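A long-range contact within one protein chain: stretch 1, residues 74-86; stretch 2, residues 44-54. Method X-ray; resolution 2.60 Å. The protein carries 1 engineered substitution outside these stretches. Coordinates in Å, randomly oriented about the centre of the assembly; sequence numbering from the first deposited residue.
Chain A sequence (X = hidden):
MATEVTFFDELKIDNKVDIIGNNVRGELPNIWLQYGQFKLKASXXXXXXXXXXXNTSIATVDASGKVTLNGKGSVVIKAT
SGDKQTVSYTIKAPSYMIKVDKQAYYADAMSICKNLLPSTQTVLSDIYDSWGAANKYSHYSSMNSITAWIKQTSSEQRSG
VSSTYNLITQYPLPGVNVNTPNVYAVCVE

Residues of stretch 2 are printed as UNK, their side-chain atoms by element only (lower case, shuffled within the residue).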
ATOM      1  N   SER A  74       9.490  -6.641  -6.811  1.00 27.68           N
ATOM      2  CA  SER A  74      10.647  -6.159  -6.065  1.00 23.48           C
ATOM      3  C   SER A  74      11.377  -5.074  -6.848  1.00 28.65           C
ATOM      4  O   SER A  74      11.582  -5.201  -8.055  1.00 31.61           O
ATOM      5  CB  SER A  74      11.608  -7.311  -5.763  1.00 21.24           C
ATOM      6  OG  SER A  74      10.936  -8.400  -5.158  1.00 28.42           O
ATOM      7  N   VAL A  75      11.776  -4.012  -6.157  1.00 24.30           N
ATOM      8  CA  VAL A  75      12.462  -2.900  -6.804  1.00 24.71           C
ATOM      9  C   VAL A  75      13.511  -2.281  -5.886  1.00 28.04           C
ATOM     10  O   VAL A  75      13.403  -2.356  -4.661  1.00 20.17           O
ATOM     11  CB  VAL A  75      11.465  -1.809  -7.245  1.00 32.56           C
ATOM     12  CG1 VAL A  75      10.832  -1.151  -6.028  1.00 30.20           C
ATOM     13  CG2 VAL A  75      12.156  -0.772  -8.119  1.00 28.62           C
ATOM     14  N   VAL A  76      14.529  -1.670  -6.486  1.00 26.50           N
ATOM     15  CA  VAL A  76      15.588  -1.020  -5.726  1.00 22.75           C
ATOM     16  C   VAL A  76      15.413   0.494  -5.706  1.00 25.46           C
ATOM     17  O   VAL A  76      15.161   1.115  -6.741  1.00 28.36           O
ATOM     18  CB  VAL A  76      16.981  -1.356  -6.291  1.00 28.77           C
ATOM     19  CG1 VAL A  76      18.033  -0.413  -5.719  1.00 23.46           C
ATOM     20  CG2 VAL A  76      17.336  -2.806  -6.000  1.00 18.74           C
ATOM     21  N   ILE A  77      15.546   1.079  -4.520  1.00 24.77           N
ATOM     22  CA  ILE A  77      15.482   2.524  -4.357  1.00 23.44           C
ATOM     23  C   ILE A  77      16.839   3.056  -3.919  1.00 26.61           C
ATOM     24  O   ILE A  77      17.447   2.532  -2.987  1.00 22.73           O
ATOM     25  CB  ILE A  77      14.425   2.925  -3.318  1.00 21.72           C
ATOM     26  CG1 ILE A  77      13.051   2.402  -3.740  1.00 23.66           C
ATOM     27  CG2 ILE A  77      14.404   4.438  -3.129  1.00 13.47           C
ATOM     28  CD1 ILE A  77      11.958   2.679  -2.737  1.00 28.57           C
ATOM     29  N   LYS A  78      17.314   4.095  -4.598  1.00 30.59           N
ATOM     30  CA  LYS A  78      18.625   4.660  -4.297  1.00 25.37           C
ATOM     31  C   LYS A  78      18.544   6.082  -3.750  1.00 25.44           C
ATOM     32  O   LYS A  78      17.798   6.918  -4.261  1.00 22.26           O
ATOM     33  CB  LYS A  78      19.524   4.626  -5.536  1.00 26.77           C
ATOM     34  CG  LYS A  78      19.993   3.233  -5.928  1.00 24.57           C
ATOM     35  CD  LYS A  78      20.955   3.284  -7.105  1.00 21.92           C
ATOM     36  CE  LYS A  78      21.478   1.899  -7.446  1.00 27.67           C
ATOM     37  NZ  LYS A  78      22.311   1.901  -8.678  1.00 27.45           N
ATOM     38  N   ALA A  79      19.320   6.342  -2.704  1.00 25.33           N
ATOM     39  CA  ALA A  79      19.422   7.678  -2.135  1.00 24.11           C
ATOM     40  C   ALA A  79      20.825   8.228  -2.370  1.00 31.48           C
ATOM     41  O   ALA A  79      21.818   7.567  -2.066  1.00 31.42           O
ATOM     42  CB  ALA A  79      19.104   7.651  -0.651  1.00 20.28           C
ATOM     43  N   THR A  80      20.902   9.436  -2.918  1.00 33.04           N
ATOM     44  CA  THR A  80      22.186  10.063  -3.204  1.00 26.78           C
ATOM     45  C   THR A  80      22.364  11.354  -2.416  1.00 27.80           C
ATOM     46  O   THR A  80      21.650  12.333  -2.635  1.00 33.65           O
ATOM     47  CB  THR A  80      22.353  10.357  -4.708  1.00 25.81           C
ATOM     48  OG1 THR A  80      22.461   9.123  -5.427  1.00 28.84           O
ATOM     49  CG2 THR A  80      23.601  11.185  -4.953  1.00 27.51           C
ATOM     50  N   SER A  81      23.322  11.346  -1.496  1.00 31.54           N
ATOM     51  CA  SER A  81      23.633  12.525  -0.699  1.00 28.69           C
ATOM     52  C   SER A  81      24.355  13.563  -1.549  1.00 31.83           C
ATOM     53  O   SER A  81      24.831  13.259  -2.644  1.00 28.83           O
ATOM     54  CB  SER A  81      24.488  12.142   0.508  1.00 30.35           C
ATOM     55  OG  SER A  81      25.647  11.433   0.105  1.00 27.67           O
ATOM     56  N   GLY A  82      24.436  14.786  -1.038  1.00 27.30           N
ATOM     57  CA  GLY A  82      25.059  15.874  -1.768  1.00 31.66           C
ATOM     58  C   GLY A  82      26.543  15.662  -1.988  1.00 36.16           C
ATOM     59  O   GLY A  82      27.122  16.195  -2.935  1.00 45.28           O
ATOM     60  N   ASP A  83      27.161  14.880  -1.110  1.00 33.43           N
ATOM     61  CA  ASP A  83      28.598  14.641  -1.179  1.00 30.52           C
ATOM     62  C   ASP A  83      28.940  13.424  -2.036  1.00 33.98           C
ATOM     63  O   ASP A  83      29.960  12.770  -1.820  1.00 32.95           O
ATOM     64  CB  ASP A  83      29.178  14.485   0.226  1.00 34.51           C
ATOM     65  CG  ASP A  83      28.427  13.466   1.052  1.00 37.31           C
ATOM     66  OD1 ASP A  83      28.887  12.308   1.128  1.00 43.70           O
ATOM     67  OD2 ASP A  83      27.373  13.822   1.617  1.00 35.53           O
ATOM     68  N   LYS A  84      28.074  13.125  -3.001  1.00 39.83           N
ATOM     69  CA  LYS A  84      28.337  12.079  -3.988  1.00 37.86           C
ATOM     70  C   LYS A  84      28.359  10.655  -3.421  1.00 36.70           C
ATOM     71  O   LYS A  84      29.101   9.799  -3.904  1.00 28.51           O
ATOM     72  CB  LYS A  84      29.640  12.371  -4.738  1.00 39.89           C
ATOM     73  CG  LYS A  84      29.539  13.496  -5.761  1.00 40.61           C
ATOM     74  CD  LYS A  84      29.294  12.943  -7.158  1.00 54.36           C
ATOM     75  CE  LYS A  84      30.443  12.043  -7.600  1.00 57.37           C
ATOM     76  NZ  LYS A  84      30.202  11.436  -8.938  1.00 58.14           N
ATOM     77  N   GLN A  85      27.546  10.403  -2.399  1.00 32.48           N
ATOM     78  CA  GLN A  85      27.374   9.045  -1.893  1.00 27.41           C
ATOM     79  C   GLN A  85      26.050   8.469  -2.378  1.00 26.24           C
ATOM     80  O   GLN A  85      25.048   9.176  -2.456  1.00 30.25           O
ATOM     81  CB  GLN A  85      27.427   9.007  -0.364  1.00 25.47           C
ATOM     82  CG  GLN A  85      28.800   9.263   0.231  1.00 26.62           C
ATOM     83  CD  GLN A  85      28.856   8.953   1.716  1.00 23.56           C
ATOM     84  OE1 GLN A  85      28.947   7.792   2.117  1.00 18.31           O
ATOM     85  NE2 GLN A  85      28.797   9.992   2.541  1.00 22.43           N
ATOM     86  N   THR A  86      26.050   7.183  -2.705  1.00 25.13           N
ATOM     87  CA  THR A  86      24.835   6.515  -3.152  1.00 26.77           C
ATOM     88  C   THR A  86      24.642   5.185  -2.434  1.00 27.76           C
ATOM     89  O   THR A  86      25.554   4.359  -2.367  1.00 22.03           O
ATOM     90  CB  THR A  86      24.831   6.298  -4.677  1.00 24.78           C
ATOM     91  OG1 THR A  86      24.735   7.567  -5.337  1.00 28.49           O
ATOM     92  CG2 THR A  86      23.653   5.431  -5.093  1.00 24.77           C
ATOM     93  N   UNK A  44      23.642  10.237   7.439  1.00 25.52           N
ATOM     94  CA  UNK A  44      25.009  10.427   6.989  1.00 30.81           C
ATOM     95  C   UNK A  44      25.082  11.372   5.806  1.00 35.52           C
ATOM     96  O   UNK A  44      24.062  11.895   5.355  1.00 30.92           O
ATOM     97  N   UNK A  45      26.290  11.592   5.297  1.00 36.81           N
ATOM     98  CA  UNK A  45      26.490  12.500   4.184  1.00 34.81           C
ATOM     99  C   UNK A  45      26.333  13.945   4.612  1.00 33.75           C
ATOM    100  O   UNK A  45      26.537  14.275   5.780  1.00 35.42           O
ATOM    101  N   UNK A  46      25.964  14.810   3.672  1.00 29.92           N
ATOM    102  CA  UNK A  46      25.797  16.228   3.972  1.00 33.37           C
ATOM    103  C   UNK A  46      24.335  16.609   4.183  1.00 35.87           C
ATOM    104  O   UNK A  46      23.955  17.768   4.010  1.00 42.34           O
ATOM    105  o   UNK A  46      24.768  16.263   1.384  1.00 32.46           O
ATOM    106  o   UNK A  46      26.647  16.993   0.521  1.00 40.69           O
ATOM    107  c   UNK A  46      26.423  17.098   2.879  1.00 35.05           C
ATOM    108  c   UNK A  46      25.908  16.760   1.496  1.00 31.91           C
ATOM    109  N   UNK A  47      23.519  15.626   4.548  1.00 33.98           N
ATOM    110  CA  UNK A  47      22.139  15.878   4.924  1.00 36.28           C
ATOM    111  C   UNK A  47      21.175  16.119   3.778  1.00 29.99           C
ATOM    112  O   UNK A  47      19.963  16.042   3.961  1.00 35.12           O
ATOM    113  N   UNK A  48      21.705  16.420   2.597  1.00 25.17           N
ATOM    114  CA  UNK A  48      20.858  16.659   1.434  1.00 28.82           C
ATOM    115  C   UNK A  48      20.840  15.436   0.523  1.00 28.90           C
ATOM    116  O   UNK A  48      21.887  14.975   0.069  1.00 30.24           O
ATOM    117  c   UNK A  48      21.364  19.119   1.529  1.00 36.66           C
ATOM    118  c   UNK A  48      21.318  17.891   0.633  1.00 37.96           C
ATOM    119  o   UNK A  48      22.619  17.654   0.083  1.00 39.64           O
ATOM    120  N   UNK A  49      19.648  14.916   0.256  1.00 26.50           N
ATOM    121  CA  UNK A  49      19.525  13.675  -0.498  1.00 30.28           C
ATOM    122  C   UNK A  49      18.634  13.809  -1.729  1.00 27.13           C
ATOM    123  O   UNK A  49      17.837  14.741  -1.838  1.00 34.51           O
ATOM    124  c   UNK A  49      18.993  12.560   0.405  1.00 27.22           C
ATOM    125  c   UNK A  49      19.601  12.563   1.788  1.00 27.97           C
ATOM    126  c   UNK A  49      21.451  12.104   3.268  1.00 28.29           C
ATOM    127  o   UNK A  49      21.265  12.582   5.598  1.00 27.44           O
ATOM    128  c   UNK A  49      20.892  12.099   2.003  1.00 29.16           C
ATOM    129  c   UNK A  49      19.434  13.042   4.144  1.00 27.36           C
ATOM    130  c   UNK A  49      18.884  13.035   2.878  1.00 22.49           C
ATOM    131  c   UNK A  49      20.717  12.576   4.335  1.00 29.65           C
ATOM    132  N   UNK A  50      18.789  12.868  -2.654  1.00 22.98           N
ATOM    133  CA  UNK A  50      17.939  12.778  -3.833  1.00 28.89           C
ATOM    134  C   UNK A  50      17.631  11.309  -4.086  1.00 27.14           C
ATOM    135  O   UNK A  50      18.512  10.457  -3.970  1.00 29.51           O
ATOM    136  o   UNK A  50      19.862  12.751  -5.318  1.00 25.24           O
ATOM    137  c   UNK A  50      18.631  13.396  -5.049  1.00 26.39           C
ATOM    138  N   UNK A  51      16.383  11.008  -4.427  1.00 18.35           N
ATOM    139  CA  UNK A  51      15.944   9.620  -4.514  1.00 24.30           C
ATOM    140  C   UNK A  51      15.650   9.176  -5.944  1.00 24.47           C
ATOM    141  O   UNK A  51      15.314   9.989  -6.805  1.00 28.26           O
ATOM    142  c   UNK A  51      15.556   7.715  -0.884  1.00 18.47           C
ATOM    143  c   UNK A  51      15.991   8.165   1.459  1.00 23.11           C
ATOM    144  c   UNK A  51      15.762   9.505   1.301  1.00 16.60           C
ATOM    145  c   UNK A  51      15.316   9.080  -1.077  1.00 18.51           C
ATOM    146  n   UNK A  51      15.144  11.216  -0.422  1.00 24.95           N
ATOM    147  c   UNK A  51      15.424   9.951   0.025  1.00 19.53           C
ATOM    148  c   UNK A  51      14.864  11.160  -1.765  1.00 23.41           C
ATOM    149  c   UNK A  51      15.892   7.274   0.383  1.00 18.80           C
ATOM    150  c   UNK A  51      14.954   9.873  -2.213  1.00 20.42           C
ATOM    151  c   UNK A  51      14.730   9.392  -3.613  1.00 23.43           C
ATOM    152  N   UNK A  52      15.782   7.875  -6.184  1.00 21.41           N
ATOM    153  CA  UNK A  52      15.623   7.319  -7.521  1.00 28.33           C
ATOM    154  C   UNK A  52      15.044   5.909  -7.467  1.00 28.00           C
ATOM    155  O   UNK A  52      15.413   5.109  -6.607  1.00 29.72           O
ATOM    156  c   UNK A  52      16.980   6.518  -9.536  1.00 29.49           C
ATOM    157  c   UNK A  52      17.349   4.451 -10.729  1.00 28.51           C
ATOM    158  c   UNK A  52      17.009   5.071 -11.913  1.00 36.87           C
ATOM    159  o   UNK A  52      17.023   4.356 -13.088  1.00 31.98           O
ATOM    160  c   UNK A  52      16.972   7.305  -8.244  1.00 22.79           C
ATOM    161  c   UNK A  52      16.655   6.404 -11.925  1.00 37.34           C
ATOM    162  c   UNK A  52      17.336   5.174  -9.551  1.00 30.86           C
ATOM    163  c   UNK A  52      16.644   7.120 -10.741  1.00 30.30           C
ATOM    164  N   UNK A  53      14.140   5.608  -8.394  1.00 23.24           N
ATOM    165  CA  UNK A  53      13.550   4.279  -8.481  1.00 26.16           C
ATOM    166  C   UNK A  53      14.039   3.559  -9.729  1.00 27.69           C
ATOM    167  O   UNK A  53      14.010   4.114 -10.825  1.00 38.22           O
ATOM    168  c   UNK A  53      12.022   4.368  -8.493  1.00 35.42           C
ATOM    169  o   UNK A  53      11.443   3.088  -8.679  1.00 33.86           O
ATOM    170  N   UNK A  54      14.487   2.320  -9.562  1.00 28.71           N
ATOM    171  CA  UNK A  54      14.991   1.546 -10.689  1.00 32.32           C
ATOM    172  C   UNK A  54      13.859   0.891 -11.467  1.00 37.54           C
ATOM    173  O   UNK A  54      14.095   0.192 -12.453  1.00 41.27           O
ATOM    174  o   UNK A  54      19.273   0.218  -8.702  1.00 39.77           O
ATOM    175  c   UNK A  54      17.215   1.080  -9.528  1.00 31.44           C
ATOM    176  o   UNK A  54      18.523  -0.589 -10.602  1.00 54.32           O
ATOM    177  c   UNK A  54      15.995   0.494 -10.220  1.00 29.50           C
ATOM    178  c   UNK A  54      18.424   0.172  -9.616  1.00 43.34           C
TER

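Position 44 has no side-chain atoms and touches nothing on stretch 1; its phi of 75° suits glycine, and it is Gly 44. Position 45 is equally bare, with phi again positive. Its CA lies 3.0 Å from OD2 of Asp 83, and an ideal CB would sit 2.7 Å from CB of Ser 81, a clash, so the residue is Gly 45.

Position 46 carries two carbons, the second bearing two oxygens, which is the short carboxylate of Asp 46. Its OD1 accepts a weak hydrogen bond from N of Gly 82 (2.9 Å), while its own N gives a weak one to OD2 of Asp 83 (2.7 Å). Position 47 lacks a side chain, has phi 78° and makes no contact; Gly 47 closes a type II' turn begun at Gly 44.

At position 48 one carbon carries an oxygen and a second carbon, the branched pattern of Thr 48. Its OG1 turns back to OD1 of Asp 46 (2.9 Å), and its backbone O receives a weak hydrogen bond from N of Gly 82 (2.8 Å). Position 49 has one carbon leading to a six-carbon ring with an oxygen, hence Tyr 49; CD1 packs 3.9 Å from CB of Ser 81, and OH donates to O of Gly 44 (2.9 Å), tying the ring to the turn.

A single carbon and an oxygen at position 50 could be only Ser 50, whose OG donates to O of Thr 80 (3.3 Å). Position 51 bears fused five- and six-membered rings of eight carbons and one nitrogen, the indole of Trp 51. CB of Ala 79 sits over one face, 3.4 Å from CZ3, while CG2 of Ile 77 meets the edge, 4.1 Å from CE3.

Position 52 again shows one carbon and a hydroxylated six-membered ring, identifying Tyr 52, on the sheet face shared with Lys 78. Position 53 has one carbon and one oxygen: Ser 53, with OG 4.0 Å from CG2 of Val 75. Three carbons ending in two oxygens at position 54 make Glu 54, whose OE2 forms a salt bridge with NZ of Lys 78 (3.5 Å).

The contact rests on antiparallel pairing. N of Lys 78 donates to O of Tyr 52 and N of Tyr 52 to O of Lys 78, both at 2.9 Å, and N of Glu 54 reaches O of Val 76 at 3.1 Å. Alternation places Trp 51 with Ala 79 and Ile 77 on one face, where the small alanine methyl allows close indole packing.

Stretch 2 44-54: GGDGTYSWYSE
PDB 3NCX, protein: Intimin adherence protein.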